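PDB 3TCV: GCN5-related N-acetyltransferase from Brucella melitensis biovar Abortus 2308, which probably transfers an acetyl group from acetyl-CoA to an amine, perhaps the N-terminal amine of proteins that begin with serine or alanine. Local coordinates for residues 56-61 and 87-92; 65-70 and 76-81; 143-148 and 222-227; 151-156 and 215-220. All coordinates share one frame; numbering follows the deposited sequence.

Interaction 1 (56-61 and 87-92); sequences DELFAA and PWLDKA
Leu58 lays its CD2 methyl against two residues of the facing helix at once, the indole of Trp88 and the isobutyl group of Leu89. The contact belongs to the GNAT fold: helices 51-61 and 82-94 lie in the part of the chain that runs between strands 44-48 and 99-105, and the small patch buried here, 89 Å², is one place where they meet. Leu58 CD2 is 4.2 Å from Trp88 CZ3, reaching the indole at its edge and close to its plane, and the two side chains cross at about a right angle. The same methyl is 4.2 Å from Leu89 CD1, so a single branch of Leu58 serves both neighbours. With CG anti to the backbone N (chi1 -178°), Leu58 extends across the gap between the helices; a branched aliphatic residue suits this place because Leu49, Phe85 and Val111 are apolar neighbours, and Arg114 also lies against it. Trp88 is likewise extended at its first torsion (chi1 -178°), which carries the six-membered ring out toward Leu58. A wide, flat residue is useful here, since one group can offer an edge to Leu58 and meet Phe100 of strand 99-105 edge-to-face. The indole is also backed from its own helix, one turn on: Ala92 CB sits 3.8 Å above the ring plane, offset toward the rim.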
loop_
_atom_site.group_PDB
_atom_site.type_symbol
_atom_site.label_atom_id
_atom_site.label_comp_id
_atom_site.label_asym_id
_atom_site.label_seq_id
_atom_site.Cartn_x
_atom_site.Cartn_y
_atom_site.Cartn_z
ATOM N N ASP B 56 12.038 24.345 -18.616
ATOM C CA ASP B 56 12.239 24.310 -20.059
ATOM C C ASP B 56 12.882 23.017 -20.536
ATOM O O ASP B 56 12.402 22.398 -21.495
ATOM C CB ASP B 56 13.042 25.518 -20.527
ATOM C CG ASP B 56 12.283 26.837 -20.329
ATOM O OD1 ASP B 56 11.059 26.818 -20.018
ATOM O OD2 ASP B 56 12.913 27.897 -20.480
ATOM N N GLU B 57 13.959 22.602 -19.871
ATOM C CA GLU B 57 14.670 21.408 -20.283
ATOM C C GLU B 57 13.859 20.153 -19.964
ATOM O O GLU B 57 13.913 19.196 -20.717
ATOM C CB GLU B 57 16.081 21.341 -19.671
ATOM C CG GLU B 57 17.017 22.411 -20.213
ATOM C CD GLU B 57 18.417 22.376 -19.615
ATOM O OE1 GLU B 57 18.758 21.454 -18.846
ATOM O OE2 GLU B 57 19.207 23.307 -19.915
ATOM N N LEU B 58 13.086 20.158 -18.878
ATOM C CA LEU B 58 12.258 18.972 -18.574
ATOM C C LEU B 58 11.099 18.899 -19.556
ATOM O O LEU B 58 10.694 17.814 -19.966
ATOM C CB LEU B 58 11.743 18.978 -17.130
ATOM C CG LEU B 58 10.914 17.758 -16.721
ATOM C CD1 LEU B 58 11.721 16.481 -16.908
ATOM C CD2 LEU B 58 10.426 17.935 -15.287
ATOM N N PHE B 59 10.571 20.055 -19.956
ATOM C CA PHE B 59 9.557 20.066 -21.000
ATOM C C PHE B 59 10.125 19.422 -22.257
ATOM O O PHE B 59 9.471 18.601 -22.881
ATOM C CB PHE B 59 9.054 21.475 -21.342
ATOM C CG PHE B 59 8.231 21.506 -22.606
ATOM C CD1 PHE B 59 6.968 20.947 -22.639
ATOM C CD2 PHE B 59 8.758 22.035 -23.780
ATOM C CE1 PHE B 59 6.238 20.927 -23.817
ATOM C CE2 PHE B 59 8.027 22.038 -24.958
ATOM C CZ PHE B 59 6.767 21.484 -24.982
ATOM N N ALA B 60 11.341 19.810 -22.636
ATOM C CA ALA B 60 12.001 19.260 -23.807
ATOM C C ALA B 60 12.099 17.738 -23.719
ATOM O O ALA B 60 11.704 17.010 -24.637
ATOM C CB ALA B 60 13.394 19.858 -23.954
ATOM N N ALA B 61 12.644 17.272 -22.607
ATOM C CA ALA B 61 12.779 15.821 -22.368
ATOM C C ALA B 61 11.435 15.088 -22.438
ATOM O O ALA B 61 11.357 13.946 -22.906
ATOM C CB ALA B 61 13.470 15.573 -21.028
ATOM N N PRO B 87 1.303 23.736 -15.078
ATOM C CA PRO B 87 0.575 23.330 -13.870
ATOM C C PRO B 87 1.145 22.084 -13.188
ATOM O O PRO B 87 1.339 22.086 -11.979
ATOM C CB PRO B 87 -0.835 23.057 -14.388
ATOM C CG PRO B 87 -0.967 23.999 -15.536
ATOM C CD PRO B 87 0.383 23.957 -16.204
ATOM N N TRP B 88 1.401 21.042 -13.966
ATOM C CA TRP B 88 2.035 19.828 -13.410
ATOM C C TRP B 88 3.376 20.115 -12.834
ATOM O O TRP B 88 3.726 19.605 -11.772
ATOM C CB TRP B 88 2.138 18.695 -14.442
ATOM C CG TRP B 88 2.757 17.445 -13.835
ATOM C CD1 TRP B 88 2.106 16.374 -13.221
ATOM C CD2 TRP B 88 4.177 17.131 -13.734
ATOM N NE1 TRP B 88 3.017 15.451 -12.768
ATOM C CE2 TRP B 88 4.272 15.844 -13.042
ATOM C CE3 TRP B 88 5.351 17.778 -14.109
ATOM C CZ2 TRP B 88 5.496 15.252 -12.770
ATOM C CZ3 TRP B 88 6.570 17.157 -13.840
ATOM C CH2 TRP B 88 6.631 15.923 -13.170
ATOM N N LEU B 89 4.165 20.929 -13.525
ATOM C CA LEU B 89 5.506 21.255 -13.090
ATOM C C LEU B 89 5.490 21.981 -11.749
ATOM O O LEU B 89 6.262 21.664 -10.844
ATOM C CB LEU B 89 6.182 22.138 -14.144
ATOM C CG LEU B 89 7.590 22.602 -13.823
ATOM C CD1 LEU B 89 8.560 21.415 -13.795
ATOM C CD2 LEU B 89 8.003 23.640 -14.854
ATOM N N ASP B 90 4.624 22.984 -11.630
ATOM C CA ASP B 90 4.516 23.736 -10.375
ATOM C C ASP B 90 4.074 22.850 -9.203
ATOM O O ASP B 90 4.629 22.926 -8.105
ATOM C CB ASP B 90 3.560 24.912 -10.550
ATOM C CG ASP B 90 4.061 25.911 -11.569
ATOM O OD1 ASP B 90 5.228 25.783 -12.005
ATOM O OD2 ASP B 90 3.285 26.810 -11.960
ATOM N N LYS B 91 3.064 22.025 -9.421
ATOM C CA LYS B 91 2.586 21.137 -8.356
ATOM C C LYS B 91 3.696 20.167 -7.935
ATOM O O LYS B 91 3.959 19.985 -6.735
ATOM C CB LYS B 91 1.367 20.369 -8.818
ATOM C CG LYS B 91 0.744 19.514 -7.745
ATOM C CD LYS B 91 -0.421 18.727 -8.324
ATOM C CE LYS B 91 -1.171 17.989 -7.225
ATOM N NZ LYS B 91 -1.937 16.869 -7.829
ATOM N N ALA B 92 4.361 19.578 -8.921
ATOM C CA ALA B 92 5.458 18.625 -8.662
ATOM C C ALA B 92 6.631 19.278 -7.918
ATOM O O ALA B 92 7.201 18.663 -7.014
ATOM C CB ALA B 92 5.952 17.974 -9.956
#

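Interaction 2 (65-70 and 76-81); sequences EDAEQR and ETPPAT
Pro78 O accepts a 2.7 Å hydrogen bond from a water, and the same water donates to Glu68 OE2 at 2.9 Å, bridging the short helix 67-70 of the GNAT domain to the loop that leads into helix 82-94. In Glu68, CG lies anti to the carbonyl carbon (chi1 -71°) and the chain bends at chi2 (-64°), which brings the carboxylate alongside the proline ring. Glu68 OE2 is 3.5 Å from both Pro78 CG and Pro78 CD, and the two side chains cross at about a right angle. Proline suits this place: the carboxylate meets the CG and CD side of its compact ring while Pro78 CB packs on Ala67 CB at 3.8 Å, a contact for which the small alanine leaves room. Within 65-70, Arg70 NE binds Asp66 OD1 at 2.9 Å, nearly straight (170°), with the oxygen in the guanidinium plane, while the nitrogen approaches from above the carboxylate plane. Thr81 ends the loop as N-cap of helix 82-94, its OG1 hydrogen-bonded to Glu84 N. Pro79 packs on Phe85 of that helix, and Glu76 forms a salt bridge with Arg114 of strand 110-121, placing the loop between helix and sheet.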
loop_
_atom_site.group_PDB
_atom_site.type_symbol
_atom_site.label_atom_id
_atom_site.label_comp_id
_atom_site.label_asym_id
_atom_site.label_seq_id
_atom_site.Cartn_x
_atom_site.Cartn_y
_atom_site.Cartn_z
ATOM N N GLU B 65 10.042 13.110 -29.646
ATOM C CA GLU B 65 9.273 12.503 -30.726
ATOM C C GLU B 65 8.462 11.287 -30.290
ATOM O O GLU B 65 7.330 11.121 -30.720
ATOM C CB GLU B 65 10.197 12.116 -31.904
ATOM N N ASP B 66 9.025 10.459 -29.427
ATOM C CA ASP B 66 8.338 9.258 -28.939
ATOM C C ASP B 66 7.904 9.387 -27.464
ATOM O O ASP B 66 7.913 8.416 -26.718
ATOM C CB ASP B 66 9.244 8.047 -29.130
ATOM C CG ASP B 66 10.552 8.184 -28.399
ATOM O OD1 ASP B 66 10.837 9.290 -27.881
ATOM O OD2 ASP B 66 11.299 7.192 -28.328
ATOM N N ALA B 67 7.547 10.598 -27.045
ATOM C CA ALA B 67 7.124 10.809 -25.666
ATOM C C ALA B 67 5.876 9.986 -25.334
ATOM O O ALA B 67 5.752 9.486 -24.216
ATOM C CB ALA B 67 6.873 12.279 -25.398
ATOM N N GLU B 68 4.940 9.879 -26.278
ATOM C CA GLU B 68 3.686 9.149 -26.010
ATOM C C GLU B 68 3.976 7.716 -25.595
ATOM O O GLU B 68 3.436 7.256 -24.590
ATOM C CB GLU B 68 2.728 9.146 -27.210
ATOM C CG GLU B 68 2.074 10.483 -27.518
ATOM C CD GLU B 68 1.155 11.001 -26.410
ATOM O OE1 GLU B 68 0.570 10.193 -25.650
ATOM O OE2 GLU B 68 1.018 12.247 -26.318
ATOM N N GLN B 69 4.840 7.028 -26.345
ATOM C CA GLN B 69 5.272 5.665 -25.972
ATOM C C GLN B 69 5.906 5.652 -24.589
ATOM O O GLN B 69 5.552 4.823 -23.753
ATOM C CB GLN B 69 6.253 5.040 -27.003
ATOM N N ARG B 70 6.821 6.587 -24.330
ATOM C CA ARG B 70 7.526 6.629 -23.052
ATOM C C ARG B 70 6.611 6.897 -21.873
ATOM O O ARG B 70 6.931 6.505 -20.762
ATOM C CB ARG B 70 8.644 7.677 -23.073
ATOM C CG ARG B 70 9.757 7.358 -24.052
ATOM C CD ARG B 70 10.734 8.507 -24.215
ATOM N NE ARG B 70 11.666 8.196 -25.299
ATOM C CZ ARG B 70 12.732 7.412 -25.180
ATOM N NH1 ARG B 70 13.100 6.908 -24.001
ATOM N NH2 ARG B 70 13.474 7.167 -26.262
ATOM N N GLU B 76 0.979 10.483 -15.854
ATOM C CA GLU B 76 0.851 11.694 -16.660
ATOM C C GLU B 76 0.797 11.355 -18.158
ATOM O O GLU B 76 1.162 10.262 -18.594
ATOM C CB GLU B 76 2.050 12.627 -16.426
ATOM C CG GLU B 76 2.268 13.133 -15.001
ATOM C CD GLU B 76 2.776 12.089 -14.005
ATOM O OE1 GLU B 76 3.621 11.214 -14.347
ATOM O OE2 GLU B 76 2.327 12.157 -12.836
ATOM N N THR B 77 0.354 12.318 -18.953
ATOM C CA THR B 77 0.533 12.244 -20.388
ATOM C C THR B 77 1.540 13.323 -20.747
ATOM O O THR B 77 1.679 14.292 -20.004
ATOM C CB THR B 77 -0.778 12.492 -21.148
ATOM O OG1 THR B 77 -1.255 13.785 -20.798
ATOM C CG2 THR B 77 -1.827 11.437 -20.761
ATOM N N PRO B 78 2.231 13.170 -21.883
ATOM C CA PRO B 78 3.230 14.144 -22.265
ATOM C C PRO B 78 2.591 15.509 -22.478
ATOM O O PRO B 78 1.457 15.579 -22.949
ATOM C CB PRO B 78 3.747 13.624 -23.609
ATOM C CG PRO B 78 3.338 12.204 -23.667
ATOM C CD PRO B 78 2.045 12.164 -22.934
ATOM N N PRO B 79 3.305 16.585 -22.122
ATOM C CA PRO B 79 2.778 17.919 -22.364
ATOM C C PRO B 79 2.775 18.262 -23.855
ATOM O O PRO B 79 3.774 18.034 -24.542
ATOM C CB PRO B 79 3.752 18.821 -21.610
ATOM C CG PRO B 79 5.028 18.062 -21.612
ATOM C CD PRO B 79 4.643 16.611 -21.507
ATOM N N ALA B 80 1.674 18.837 -24.334
ATOM C CA ALA B 80 1.533 19.222 -25.746
ATOM C C ALA B 80 2.286 20.515 -26.048
ATOM O O ALA B 80 2.799 20.686 -27.151
ATOM C CB ALA B 80 0.055 19.363 -26.130
ATOM N N THR B 81 2.350 21.413 -25.062
ATOM C CA THR B 81 3.041 22.694 -25.191
ATOM C C THR B 81 3.733 23.012 -23.874
ATOM O O THR B 81 3.391 22.451 -22.838
ATOM C CB THR B 81 2.068 23.874 -25.475
ATOM O OG1 THR B 81 1.328 24.180 -24.294
ATOM C CG2 THR B 81 1.074 23.560 -26.602
HETATM O O HOH W 1 0.054 14.680 -25.115
#

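Interaction 3 (143-148 and 222-227); sequences AATEAQ and AWLAPE
Thr145 presses its branched CB against the indole of Trp223, approaching it obliquely, with Thr145 CB 3.6 Å from Trp223 CZ3. Both branches of the threonine border the indole. CG2 stands anti to the backbone N and lies 3.8 Å from Trp223 CE3, whereas OG1 lies anti to the carbonyl carbon (chi1 -70°) and also hydrogen-bonds to Arg181. That arginine makes a cation-pi contact with Trp223, so the hydroxyl, the guanidinium and the indole form one connected group. A beta-branched residue with a methyl and a hydroxyl fits a place where both must be served close to the helix backbone. Trp223 is extended at its first torsion (chi1 -173°), bringing CE3, CZ3 and CH2 of the six-membered ring to Thr145 while NE1 bonds to Gln235. Leu224 takes a different first torsion, with CG anti to the carbonyl carbon, and its CD2 methyl meets Glu146 CB at 3.9 Å. Glu146 thus contributes its aliphatic stem to the packing; extended beyond CG, it sends the carboxylate on to the backbone N of Arg42 and of Tyr43, and both buried oxygens are satisfied. Residues 222-224 thereby pack on the first turns of helix 142-158 of the GNAT fold, with Phe182 of helix 173-182 also against Thr145, and Leu239 and Phe242 of helix 239-245 packed on Trp223.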
loop_
_atom_site.group_PDB
_atom_site.type_symbol
_atom_site.label_atom_id
_atom_site.label_comp_id
_atom_site.label_asym_id
_atom_site.label_seq_id
_atom_site.Cartn_x
_atom_site.Cartn_y
_atom_site.Cartn_z
ATOM N N ALA B 143 23.790 6.684 -16.497
ATOM C CA ALA B 143 23.126 7.766 -15.765
ATOM C C ALA B 143 21.808 7.317 -15.106
ATOM O O ALA B 143 21.528 7.715 -13.975
ATOM C CB ALA B 143 22.871 8.972 -16.677
ATOM N N ALA B 144 21.004 6.532 -15.824
ATOM C CA ALA B 144 19.715 6.035 -15.294
ATOM C C ALA B 144 19.928 5.091 -14.117
ATOM O O ALA B 144 19.253 5.217 -13.087
ATOM C CB ALA B 144 18.898 5.322 -16.383
ATOM N N THR B 145 20.897 4.185 -14.243
ATOM C CA THR B 145 21.208 3.286 -13.139
ATOM C C THR B 145 21.716 4.099 -11.944
ATOM O O THR B 145 21.325 3.850 -10.815
ATOM C CB THR B 145 22.219 2.195 -13.550
ATOM O OG1 THR B 145 21.586 1.279 -14.455
ATOM C CG2 THR B 145 22.800 1.435 -12.319
ATOM N N GLU B 146 22.582 5.079 -12.190
ATOM C CA GLU B 146 23.106 5.900 -11.086
ATOM C C GLU B 146 22.027 6.789 -10.431
ATOM O O GLU B 146 22.101 7.030 -9.226
ATOM C CB GLU B 146 24.328 6.721 -11.524
ATOM C CG GLU B 146 25.055 7.362 -10.357
ATOM C CD GLU B 146 26.290 8.131 -10.807
ATOM O OE1 GLU B 146 26.213 8.878 -11.804
ATOM O OE2 GLU B 146 27.337 7.993 -10.152
ATOM N N ALA B 147 21.024 7.241 -11.201
ATOM C CA ALA B 147 19.893 7.984 -10.638
ATOM C C ALA B 147 19.160 7.165 -9.570
ATOM O O ALA B 147 18.796 7.676 -8.497
ATOM C CB ALA B 147 18.925 8.382 -11.730
ATOM N N GLN B 148 18.958 5.892 -9.877
ATOM C CA GLN B 148 18.325 4.945 -8.949
ATOM C C GLN B 148 19.242 4.738 -7.725
ATOM O O GLN B 148 18.789 4.844 -6.559
ATOM C CB GLN B 148 18.043 3.617 -9.680
ATOM C CG GLN B 148 17.002 2.703 -9.086
ATOM C CD GLN B 148 17.259 2.286 -7.652
ATOM O OE1 GLN B 148 16.619 2.786 -6.771
ATOM N NE2 GLN B 148 18.152 1.343 -7.431
ATOM N N ALA B 222 30.631 -1.506 -8.445
ATOM C CA ALA B 222 31.486 -2.207 -9.403
ATOM C C ALA B 222 31.025 -1.921 -10.835
ATOM O O ALA B 222 31.837 -1.633 -11.705
ATOM C CB ALA B 222 31.481 -3.705 -9.124
ATOM N N TRP B 223 29.710 -1.957 -11.061
ATOM C CA TRP B 223 29.137 -1.731 -12.385
ATOM C C TRP B 223 29.310 -0.310 -12.877
ATOM O O TRP B 223 29.554 -0.092 -14.069
ATOM C CB TRP B 223 27.635 -2.122 -12.407
ATOM C CG TRP B 223 27.085 -2.052 -13.807
ATOM C CD1 TRP B 223 27.180 -3.014 -14.808
ATOM C CD2 TRP B 223 26.425 -0.916 -14.451
ATOM N NE1 TRP B 223 26.627 -2.572 -15.963
ATOM C CE2 TRP B 223 26.143 -1.336 -15.818
ATOM C CE3 TRP B 223 26.019 0.345 -14.038
ATOM C CZ2 TRP B 223 25.491 -0.516 -16.714
ATOM C CZ3 TRP B 223 25.386 1.167 -14.957
ATOM C CH2 TRP B 223 25.120 0.740 -16.264
ATOM N N LEU B 224 29.195 0.659 -11.968
ATOM C CA LEU B 224 29.308 2.068 -12.304
ATOM C C LEU B 224 30.757 2.521 -12.491
ATOM O O LEU B 224 30.987 3.575 -13.044
ATOM C CB LEU B 224 28.674 2.930 -11.220
ATOM C CG LEU B 224 27.143 2.858 -11.146
ATOM C CD1 LEU B 224 26.671 3.507 -9.867
ATOM C CD2 LEU B 224 26.459 3.532 -12.325
ATOM N N ALA B 225 31.710 1.725 -12.032
ATOM C CA ALA B 225 33.117 2.103 -12.129
ATOM C C ALA B 225 33.508 2.349 -13.592
ATOM O O ALA B 225 33.078 1.618 -14.484
ATOM C CB ALA B 225 33.992 1.020 -11.514
ATOM N N PRO B 226 34.342 3.383 -13.848
ATOM C CA PRO B 226 34.753 3.646 -15.228
ATOM C C PRO B 226 35.482 2.449 -15.852
ATOM O O PRO B 226 35.352 2.223 -17.049
ATOM C CB PRO B 226 35.665 4.888 -15.094
ATOM C CG PRO B 226 36.239 4.759 -13.700
ATOM C CD PRO B 226 35.050 4.251 -12.888
ATOM N N GLU B 227 36.188 1.649 -15.045
ATOM C CA GLU B 227 36.757 0.393 -15.517
ATOM C C GLU B 227 35.757 -0.516 -16.244
ATOM O O GLU B 227 36.148 -1.316 -17.089
ATOM C CB GLU B 227 37.411 -0.380 -14.365
#

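Interaction 4 (151-156 and 215-220); sequences FMQYVF and ALKQAY
Helix 142-158 of the GNAT fold and helix 213-224, which follows the last strand, run roughly antiparallel here, with Met152 of the first meeting Tyr220 and Leu216 of the second. The local axes approach to 11.3 Å at 148°, a wide spacing that long side chains must bridge. Met152 does most of this: extended through chi1 and chi2, it bends at chi3 (67°), and the terminal CE comes 3.5 Å from Tyr220 CE2. The two side chains cross at about a right angle, and the methyl also touches Leu216 CB at 4.4 Å. Methionine is apt because its slender, flexible end can reach both the ring and the neighbouring leucine stem on the facing helix. The Tyr220 hydroxyl hydrogen-bonds to Phe182 O, so this buried polar atom is satisfied. Toward the partly exposed side the contact becomes mixed: Gln153 OE1 lies 3.6 Å from Lys217 CE, while the extended lysine delivers NZ to a salt bridge with Asp157. Met152 also touches Tyr164 of strand 163-169. Helix 142-158 links the neighbouring parallel strands 126-134 and 163-169, the beta-alpha-beta crossover characteristic of the GNAT fold, and helix 213-224, after strand 199-209, packs alongside it.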
loop_
_atom_site.group_PDB
_atom_site.type_symbol
_atom_site.label_atom_id
_atom_site.label_comp_id
_atom_site.label_asym_id
_atom_site.label_seq_id
_atom_site.Cartn_x
_atom_site.Cartn_y
_atom_site.Cartn_z
ATOM N N PHE B 151 19.400 7.516 -4.971
ATOM C CA PHE B 151 18.280 7.451 -4.054
ATOM C C PHE B 151 18.432 6.287 -3.068
ATOM O O PHE B 151 18.195 6.452 -1.868
ATOM C CB PHE B 151 16.968 7.265 -4.823
ATOM C CG PHE B 151 16.235 8.542 -5.182
ATOM C CD1 PHE B 151 16.809 9.809 -5.055
ATOM C CD2 PHE B 151 14.941 8.455 -5.716
ATOM C CE1 PHE B 151 16.078 10.946 -5.401
ATOM C CE2 PHE B 151 14.221 9.587 -6.066
ATOM C CZ PHE B 151 14.804 10.832 -5.912
ATOM N N MET B 152 18.814 5.114 -3.578
ATOM C CA MET B 152 18.886 3.918 -2.743
ATOM C C MET B 152 19.933 4.115 -1.644
ATOM O O MET B 152 19.722 3.790 -0.461
ATOM C CB MET B 152 19.214 2.687 -3.573
ATOM C CG MET B 152 18.983 1.395 -2.799
ATOM S SD MET B 152 18.673 -0.028 -3.850
ATOM C CE MET B 152 20.246 -0.200 -4.617
ATOM N N GLN B 153 21.059 4.683 -2.049
ATOM C CA GLN B 153 22.147 4.968 -1.117
ATOM C C GLN B 153 21.720 5.940 -0.015
ATOM O O GLN B 153 22.046 5.754 1.159
ATOM C CB GLN B 153 23.308 5.575 -1.882
ATOM C CG GLN B 153 24.547 5.747 -1.034
ATOM C CD GLN B 153 25.751 6.073 -1.869
ATOM O OE1 GLN B 153 26.747 5.332 -1.858
ATOM N NE2 GLN B 153 25.666 7.155 -2.623
ATOM N N TYR B 154 20.998 6.983 -0.416
ATOM C CA TYR B 154 20.529 8.012 0.515
ATOM C C TYR B 154 19.557 7.422 1.530
ATOM O O TYR B 154 19.682 7.658 2.739
ATOM C CB TYR B 154 19.873 9.121 -0.277
ATOM C CG TYR B 154 19.234 10.209 0.544
ATOM C CD1 TYR B 154 19.978 10.968 1.455
ATOM C CD2 TYR B 154 17.877 10.513 0.378
ATOM C CE1 TYR B 154 19.374 11.998 2.187
ATOM C CE2 TYR B 154 17.274 11.524 1.102
ATOM C CZ TYR B 154 18.019 12.263 1.999
ATOM O OH TYR B 154 17.363 13.258 2.692
ATOM N N VAL B 155 18.633 6.626 1.007
ATOM C CA VAL B 155 17.590 5.985 1.789
ATOM C C VAL B 155 18.187 5.061 2.862
ATOM O O VAL B 155 17.741 5.084 4.013
ATOM C CB VAL B 155 16.592 5.280 0.832
ATOM C CG1 VAL B 155 15.794 4.192 1.516
ATOM C CG2 VAL B 155 15.704 6.348 0.153
ATOM N N PHE B 156 19.221 4.295 2.512
ATOM C CA PHE B 156 19.782 3.319 3.437
ATOM C C PHE B 156 20.946 3.864 4.257
ATOM O O PHE B 156 20.904 3.786 5.463
ATOM C CB PHE B 156 20.201 2.051 2.699
ATOM C CG PHE B 156 19.035 1.212 2.238
ATOM C CD1 PHE B 156 18.108 0.729 3.152
ATOM C CD2 PHE B 156 18.871 0.897 0.920
ATOM C CE1 PHE B 156 17.024 -0.055 2.743
ATOM C CE2 PHE B 156 17.791 0.135 0.496
ATOM C CZ PHE B 156 16.877 -0.348 1.407
ATOM N N ALA B 215 25.159 -5.800 -0.126
ATOM C CA ALA B 215 25.620 -6.561 -1.293
ATOM C C ALA B 215 25.240 -5.841 -2.581
ATOM O O ALA B 215 26.016 -5.821 -3.544
ATOM C CB ALA B 215 25.072 -7.984 -1.274
ATOM N N LEU B 216 24.055 -5.237 -2.606
ATOM C CA LEU B 216 23.676 -4.444 -3.758
ATOM C C LEU B 216 24.620 -3.272 -3.974
ATOM O O LEU B 216 25.056 -3.035 -5.102
ATOM C CB LEU B 216 22.234 -3.962 -3.637
ATOM C CG LEU B 216 21.234 -5.050 -3.947
ATOM C CD1 LEU B 216 19.840 -4.496 -3.633
ATOM C CD2 LEU B 216 21.329 -5.517 -5.412
ATOM N N LYS B 217 24.926 -2.548 -2.905
ATOM C CA LYS B 217 25.813 -1.397 -3.003
ATOM C C LYS B 217 27.125 -1.785 -3.704
ATOM O O LYS B 217 27.546 -1.094 -4.639
ATOM C CB LYS B 217 26.091 -0.790 -1.618
ATOM C CG LYS B 217 27.011 0.418 -1.638
ATOM C CD LYS B 217 27.255 0.995 -0.246
ATOM C CE LYS B 217 27.979 2.334 -0.327
ATOM N NZ LYS B 217 28.236 2.895 1.032
ATOM N N GLN B 218 27.736 -2.895 -3.284
ATOM C CA GLN B 218 29.003 -3.363 -3.876
ATOM C C GLN B 218 28.861 -3.640 -5.379
ATOM O O GLN B 218 29.737 -3.290 -6.161
ATOM C CB GLN B 218 29.548 -4.612 -3.145
ATOM C CG GLN B 218 29.860 -4.361 -1.673
ATOM C CD GLN B 218 30.752 -5.410 -1.022
ATOM O OE1 GLN B 218 30.660 -6.608 -1.312
ATOM N NE2 GLN B 218 31.628 -4.956 -0.124
ATOM N N ALA B 219 27.738 -4.243 -5.778
ATOM C CA ALA B 219 27.519 -4.625 -7.176
ATOM C C ALA B 219 27.291 -3.397 -8.061
ATOM O O ALA B 219 27.763 -3.350 -9.192
ATOM C CB ALA B 219 26.348 -5.604 -7.284
ATOM N N TYR B 220 26.547 -2.418 -7.551
ATOM C CA TYR B 220 26.333 -1.181 -8.286
ATOM C C TYR B 220 27.653 -0.410 -8.434
ATOM O O TYR B 220 27.934 0.137 -9.493
ATOM C CB TYR B 220 25.359 -0.282 -7.564
ATOM C CG TYR B 220 23.866 -0.506 -7.806
ATOM C CD1 TYR B 220 23.113 0.392 -8.584
ATOM C CD2 TYR B 220 23.182 -1.565 -7.199
ATOM C CE1 TYR B 220 21.728 0.210 -8.756
ATOM C CE2 TYR B 220 21.830 -1.749 -7.386
ATOM C CZ TYR B 220 21.101 -0.870 -8.163
ATOM O OH TYR B 220 19.728 -1.067 -8.281
#

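Overall arrangement
From the N terminus, interaction 1 joins helix 51-61 to helix 82-94 and closes a loop of 25 residues. Interaction 2 is nested within it, closing a short loop with five residues between its segments, and the two touch where Phe59 meets Pro79 and Trp88 meets Glu76. In series after them comes interaction 3, which ties helix 142-158 to residues 222-224 of helix 213-224 across 73 residues; interaction 4 nests inside that larger loop, using the same two helices nearer their other ends. Gln148 and Tyr220 bring interactions 3 and 4 together. Interactions 1 and 4 lie on opposite sides of the chain's centre, about 28 Å apart between centres, so the contacts form two separate clusters.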